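Local atomic coordinates of fructose-bisphosphate aldolase (Plasmodium falciparum, PDB entry 4TR9), a protein that belongs to the class I fructose-bisphosphate aldolase family and folds as a TIM barrel, an eightfold ring of parallel strands wrapped in helices. Residues 29-41 against 302-314. Numbering follows the deposited sequence.
Sequences LVQAGKGILAADE and WALTFSYGRALQA. With 38D (N'-[(E)-(2,4-dichlorophenyl)methylidene]-3,4-dihydroxybenzohydrazide), chain K.
Gly35 CA sits over one face of the Phe306 ring, a CH-pi contact 3.7 Å from the centroid and 19° off the ring normal, while Tyr308 N lies in plane at the ring's edge. Phe306 CB in turn rests over the centre of the Tyr308 ring. What brings the phenyl ring across to the glycine is a chi1 of 60°, which sets CG between its own backbone N and carbonyl carbon. Gly35, having no side chain, brings its CA hydrogens directly against the ring face. Just before it, Thr305 OG1 donates to Lys34 O at 3.1 Å, tilted out of the carbonyl plane, and Thr305 CG2 meets Val30 CG1. Two nearly straight backbone bonds join the strands: Ile36 N to Phe306 O at 2.8 Å and Ala38 N to Tyr308 O at 2.6 Å. On the same side of the sheet as the Phe306 and Tyr308 rings, Leu37 CD1 touches Leu312 CD1 at 3.7 Å, tying the strand to the helix that starts after Gly309. Ile36 CG2 and Ser307 OG meet on the other side, toward the barrel interior. There Asp40 takes a weak hydrogen bond from 38D O07 through OD1, and its OD2 forms a salt bridge with Lys152. Strands 35-39 and 303-308 are the first and last of the TIM barrel, and their parallel pairing, with axes 11° apart, closes it. Strand 79-84 flanks 35-39 on its far edge, and helices 284-295 and 327-346 cover Phe306 and Tyr308 from outside.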
loop_
_atom_site.group_PDB
_atom_site.type_symbol
_atom_site.label_atom_id
_atom_site.label_comp_id
_atom_site.label_asym_id
_atom_site.label_seq_id
_atom_site.Cartn_x
_atom_site.Cartn_y
_atom_site.Cartn_z
ATOM N N LEU A 29 8.523 -24.584 20.851
ATOM C CA LEU A 29 8.328 -25.377 19.642
ATOM C C LEU A 29 9.603 -25.437 18.806
ATOM O O LEU A 29 9.817 -26.385 18.051
ATOM C CB LEU A 29 7.180 -24.810 18.804
ATOM C CG LEU A 29 5.764 -25.090 19.307
ATOM C CD1 LEU A 29 4.739 -24.368 18.445
ATOM C CD2 LEU A 29 5.495 -26.585 19.325
ATOM N N VAL A 30 10.445 -24.418 18.941
ATOM C CA VAL A 30 11.715 -24.381 18.229
ATOM C C VAL A 30 12.881 -24.563 19.197
ATOM O O VAL A 30 13.962 -24.006 18.999
ATOM C CB VAL A 30 11.889 -23.062 17.445
ATOM C CG1 VAL A 30 10.907 -23.004 16.284
ATOM C CG2 VAL A 30 11.709 -21.862 18.363
ATOM N N GLN A 31 12.648 -25.352 20.243
ATOM C CA GLN A 31 13.676 -25.651 21.236
ATOM C C GLN A 31 14.865 -26.340 20.573
ATOM O O GLN A 31 14.711 -26.995 19.542
ATOM C CB GLN A 31 13.099 -26.523 22.357
ATOM C CG GLN A 31 13.938 -26.558 23.629
ATOM C CD GLN A 31 13.268 -27.327 24.754
ATOM O OE1 GLN A 31 12.254 -27.997 24.550
ATOM N NE2 GLN A 31 13.831 -27.231 25.954
ATOM N N ALA A 32 16.044 -26.182 21.170
ATOM C CA ALA A 32 17.294 -26.666 20.588
ATOM C C ALA A 32 17.248 -28.145 20.211
ATOM O O ALA A 32 17.071 -29.012 21.067
ATOM C CB ALA A 32 18.448 -26.410 21.550
ATOM N N GLY A 33 17.403 -28.419 18.920
ATOM C CA GLY A 33 17.466 -29.781 18.424
ATOM C C GLY A 33 16.121 -30.419 18.138
ATOM O O GLY A 33 16.058 -31.543 17.640
ATOM N N LYS A 34 15.041 -29.709 18.446
ATOM C CA LYS A 34 13.702 -30.243 18.235
ATOM C C LYS A 34 13.016 -29.591 17.037
ATOM O O LYS A 34 13.387 -28.497 16.615
ATOM C CB LYS A 34 12.850 -30.060 19.494
ATOM C CG LYS A 34 13.361 -30.831 20.702
ATOM C CD LYS A 34 12.444 -30.658 21.902
ATOM C CE LYS A 34 12.949 -31.443 23.102
ATOM N NZ LYS A 34 12.061 -31.280 24.285
ATOM N N GLY A 35 12.018 -30.281 16.492
ATOM C CA GLY A 35 11.269 -29.783 15.353
ATOM C C GLY A 35 9.793 -30.116 15.461
ATOM O O GLY A 35 9.330 -30.585 16.501
ATOM N N ILE A 36 9.052 -29.880 14.382
ATOM C CA ILE A 36 7.613 -30.118 14.377
ATOM C C ILE A 36 7.228 -31.232 13.406
ATOM O O ILE A 36 7.697 -31.268 12.269
ATOM C CB ILE A 36 6.835 -28.834 14.014
ATOM C CG1 ILE A 36 7.173 -27.710 14.995
ATOM C CG2 ILE A 36 5.336 -29.094 14.002
ATOM C CD1 ILE A 36 6.427 -26.420 14.728
ATOM N N LEU A 37 6.376 -32.143 13.864
ATOM C CA LEU A 37 5.863 -33.214 13.018
ATOM C C LEU A 37 4.533 -32.818 12.383
ATOM O O LEU A 37 3.548 -32.583 13.082
ATOM C CB LEU A 37 5.694 -34.504 13.824
ATOM C CG LEU A 37 4.936 -35.643 13.134
ATOM C CD1 LEU A 37 5.677 -36.128 11.894
ATOM C CD2 LEU A 37 4.688 -36.792 14.101
ATOM N N ALA A 38 4.512 -32.747 11.057
ATOM C CA ALA A 38 3.303 -32.373 10.333
ATOM C C ALA A 38 2.460 -33.598 9.994
ATOM O O ALA A 38 2.645 -34.219 8.948
ATOM C CB ALA A 38 3.660 -31.608 9.067
ATOM N N ALA A 39 1.535 -33.938 10.884
ATOM C CA ALA A 39 0.653 -35.080 10.671
ATOM C C ALA A 39 -0.803 -34.637 10.588
ATOM O O ALA A 39 -1.691 -35.284 11.144
ATOM C CB ALA A 39 0.835 -36.104 11.781
ATOM N N ASP A 40 -1.041 -33.532 9.889
ATOM C CA ASP A 40 -2.383 -32.977 9.767
ATOM C C ASP A 40 -2.944 -33.141 8.358
ATOM O O ASP A 40 -3.537 -32.215 7.806
ATOM C CB ASP A 40 -2.383 -31.498 10.159
ATOM C CG ASP A 40 -1.299 -30.709 9.455
ATOM O OD1 ASP A 40 -0.230 -31.288 9.171
ATOM O OD2 ASP A 40 -1.515 -29.509 9.187
ATOM N N GLU A 41 -2.757 -34.324 7.783
ATOM C CA GLU A 41 -3.282 -34.619 6.456
ATOM C C GLU A 41 -4.798 -34.772 6.497
ATOM O O GLU A 41 -5.340 -35.397 7.408
ATOM C CB GLU A 41 -2.646 -35.890 5.886
ATOM C CG GLU A 41 -1.136 -35.821 5.703
ATOM C CD GLU A 41 -0.373 -36.096 6.986
ATOM O OE1 GLU A 41 -0.999 -36.546 7.969
ATOM O OE2 GLU A 41 0.853 -35.861 7.009
ATOM N N TRP A 302 17.478 -16.569 14.436
ATOM C CA TRP A 302 16.317 -17.380 14.780
ATOM C C TRP A 302 16.647 -18.860 14.632
ATOM O O TRP A 302 17.615 -19.223 13.968
ATOM C CB TRP A 302 15.114 -17.028 13.899
ATOM C CG TRP A 302 15.336 -15.878 12.959
ATOM C CD1 TRP A 302 14.785 -14.633 13.045
ATOM C CD2 TRP A 302 16.158 -15.873 11.786
ATOM N NE1 TRP A 302 15.216 -13.851 12.001
ATOM C CE2 TRP A 302 16.063 -14.589 11.215
ATOM C CE3 TRP A 302 16.974 -16.827 11.167
ATOM C CZ2 TRP A 302 16.747 -14.235 10.054
ATOM C CZ3 TRP A 302 17.651 -16.474 10.016
ATOM C CH2 TRP A 302 17.533 -15.190 9.471
ATOM N N ALA A 303 15.838 -19.711 15.253
ATOM C CA ALA A 303 16.008 -21.152 15.115
ATOM C C ALA A 303 15.476 -21.619 13.763
ATOM O O ALA A 303 14.292 -21.465 13.465
ATOM C CB ALA A 303 15.310 -21.885 16.248
ATOM N N LEU A 304 16.357 -22.181 12.944
ATOM C CA LEU A 304 15.961 -22.679 11.632
ATOM C C LEU A 304 15.804 -24.194 11.661
ATOM O O LEU A 304 16.723 -24.934 11.303
ATOM C CB LEU A 304 16.978 -22.265 10.567
ATOM C CG LEU A 304 17.172 -20.755 10.412
ATOM C CD1 LEU A 304 18.043 -20.436 9.212
ATOM C CD2 LEU A 304 15.832 -20.056 10.293
ATOM N N THR A 305 14.632 -24.647 12.094
ATOM C CA THR A 305 14.356 -26.072 12.206
ATOM C C THR A 305 13.361 -26.525 11.138
ATOM O O THR A 305 13.296 -25.943 10.055
ATOM C CB THR A 305 13.822 -26.430 13.607
ATOM O OG1 THR A 305 13.373 -27.790 13.621
ATOM C CG2 THR A 305 12.675 -25.511 13.999
ATOM N N PHE A 306 12.586 -27.560 11.448
ATOM C CA PHE A 306 11.730 -28.191 10.449
ATOM C C PHE A 306 10.286 -28.377 10.907
ATOM O O PHE A 306 10.009 -28.523 12.098
ATOM C CB PHE A 306 12.312 -29.550 10.051
ATOM C CG PHE A 306 12.442 -30.517 11.199
ATOM C CD1 PHE A 306 11.431 -31.423 11.479
ATOM C CD2 PHE A 306 13.575 -30.519 11.997
ATOM C CE1 PHE A 306 11.548 -32.311 12.535
ATOM C CE2 PHE A 306 13.697 -31.404 13.054
ATOM C CZ PHE A 306 12.684 -32.303 13.321
ATOM N N SER A 307 9.373 -28.368 9.941
ATOM C CA SER A 307 7.988 -28.763 10.168
ATOM C C SER A 307 7.615 -29.807 9.126
ATOM O O SER A 307 6.702 -29.609 8.324
ATOM C CB SER A 307 7.046 -27.562 10.091
ATOM O OG SER A 307 5.699 -27.956 10.296
ATOM N N TYR A 308 8.343 -30.919 9.141
ATOM C CA TYR A 308 8.222 -31.936 8.107
ATOM C C TYR A 308 7.030 -32.859 8.315
ATOM O O TYR A 308 6.576 -33.073 9.440
ATOM C CB TYR A 308 9.500 -32.775 8.035
ATOM C CG TYR A 308 10.723 -32.018 7.572
ATOM C CD1 TYR A 308 10.603 -30.839 6.845
ATOM C CD2 TYR A 308 11.998 -32.486 7.856
ATOM C CE1 TYR A 308 11.722 -30.147 6.419
ATOM C CE2 TYR A 308 13.121 -31.802 7.433
ATOM C CZ TYR A 308 12.978 -30.634 6.717
ATOM O OH TYR A 308 14.098 -29.955 6.299
ATOM N N GLY A 309 6.533 -33.405 7.212
ATOM C CA GLY A 309 5.506 -34.425 7.248
ATOM C C GLY A 309 5.883 -35.538 6.291
ATOM O O GLY A 309 5.882 -36.712 6.654
ATOM N N ARG A 310 6.219 -35.161 5.063
ATOM C CA ARG A 310 6.665 -36.119 4.061
ATOM C C ARG A 310 8.032 -36.689 4.420
ATOM O O ARG A 310 8.276 -37.885 4.271
ATOM C CB ARG A 310 6.722 -35.464 2.682
ATOM C CG ARG A 310 7.190 -36.386 1.569
ATOM C CD ARG A 310 7.330 -35.633 0.259
ATOM N NE ARG A 310 7.322 -36.527 -0.894
ATOM C CZ ARG A 310 6.232 -36.830 -1.593
ATOM N NH1 ARG A 310 6.312 -37.654 -2.628
ATOM N NH2 ARG A 310 5.061 -36.307 -1.255
ATOM N N ALA A 311 8.918 -35.825 4.904
ATOM C CA ALA A 311 10.294 -36.212 5.198
ATOM C C ALA A 311 10.410 -37.067 6.457
ATOM O O ALA A 311 11.487 -37.568 6.775
ATOM C CB ALA A 311 11.165 -34.972 5.329
ATOM N N LEU A 312 9.301 -37.234 7.170
ATOM C CA LEU A 312 9.306 -37.996 8.414
ATOM C C LEU A 312 8.417 -39.233 8.352
ATOM O O LEU A 312 8.575 -40.153 9.153
ATOM C CB LEU A 312 8.863 -37.112 9.581
ATOM C CG LEU A 312 9.837 -36.026 10.041
ATOM C CD1 LEU A 312 9.191 -35.139 11.093
ATOM C CD2 LEU A 312 11.117 -36.650 10.576
ATOM N N GLN A 313 7.490 -39.259 7.401
ATOM C CA GLN A 313 6.468 -40.301 7.374
ATOM C C GLN A 313 6.519 -41.197 6.139
ATOM O O GLN A 313 5.880 -42.250 6.113
ATOM C CB GLN A 313 5.080 -39.669 7.478
ATOM C CG GLN A 313 4.854 -38.866 8.746
ATOM C CD GLN A 313 3.488 -38.208 8.779
ATOM O OE1 GLN A 313 3.377 -36.987 8.885
ATOM N NE2 GLN A 313 2.439 -39.017 8.689
ATOM N N ALA A 314 7.267 -40.781 5.122
ATOM C CA ALA A 314 7.309 -41.511 3.857
ATOM C C ALA A 314 7.811 -42.943 4.032
ATOM O O ALA A 314 7.193 -43.888 3.540
ATOM C CB ALA A 314 8.175 -40.770 2.849
HETATM N N12 38D K . -3.022 -30.978 0.326
HETATM C C13 38D K . -2.102 -31.350 -0.712
HETATM C C15 38D K . -4.098 -31.891 -2.107
HETATM C C17 38D K . -4.076 -31.733 -4.497
HETATM C C20 38D K . -2.098 -31.186 -3.260
HETATM C C01 38D K . -0.370 -29.751 3.504
HETATM C C02 38D K . 0.544 -29.389 4.494
HETATM O O03 38D K . 1.722 -28.679 4.179
HETATM C C04 38D K . 0.292 -29.735 5.815
HETATM C C05 38D K . -0.857 -30.430 6.145
HETATM C C06 38D K . -1.765 -30.790 5.165
HETATM O O07 38D K . 1.203 -29.382 6.837
HETATM C C08 38D K . -1.523 -30.443 3.852
HETATM C C09 38D K . -2.546 -30.869 2.794
HETATM O O10 38D K . -3.594 -31.404 3.137
HETATM N N11 38D K . -2.220 -30.631 1.415
HETATM C C14 38D K . -2.782 -31.473 -2.072
HETATM C C16 38D K . -4.752 -32.020 -3.322
HETATM CL CL1 38D K . -4.922 -31.903 -6.009
HETATM C C19 38D K . -2.756 -31.316 -4.476
HETATM CL CL2 38D K . -0.435 -30.661 -3.255
#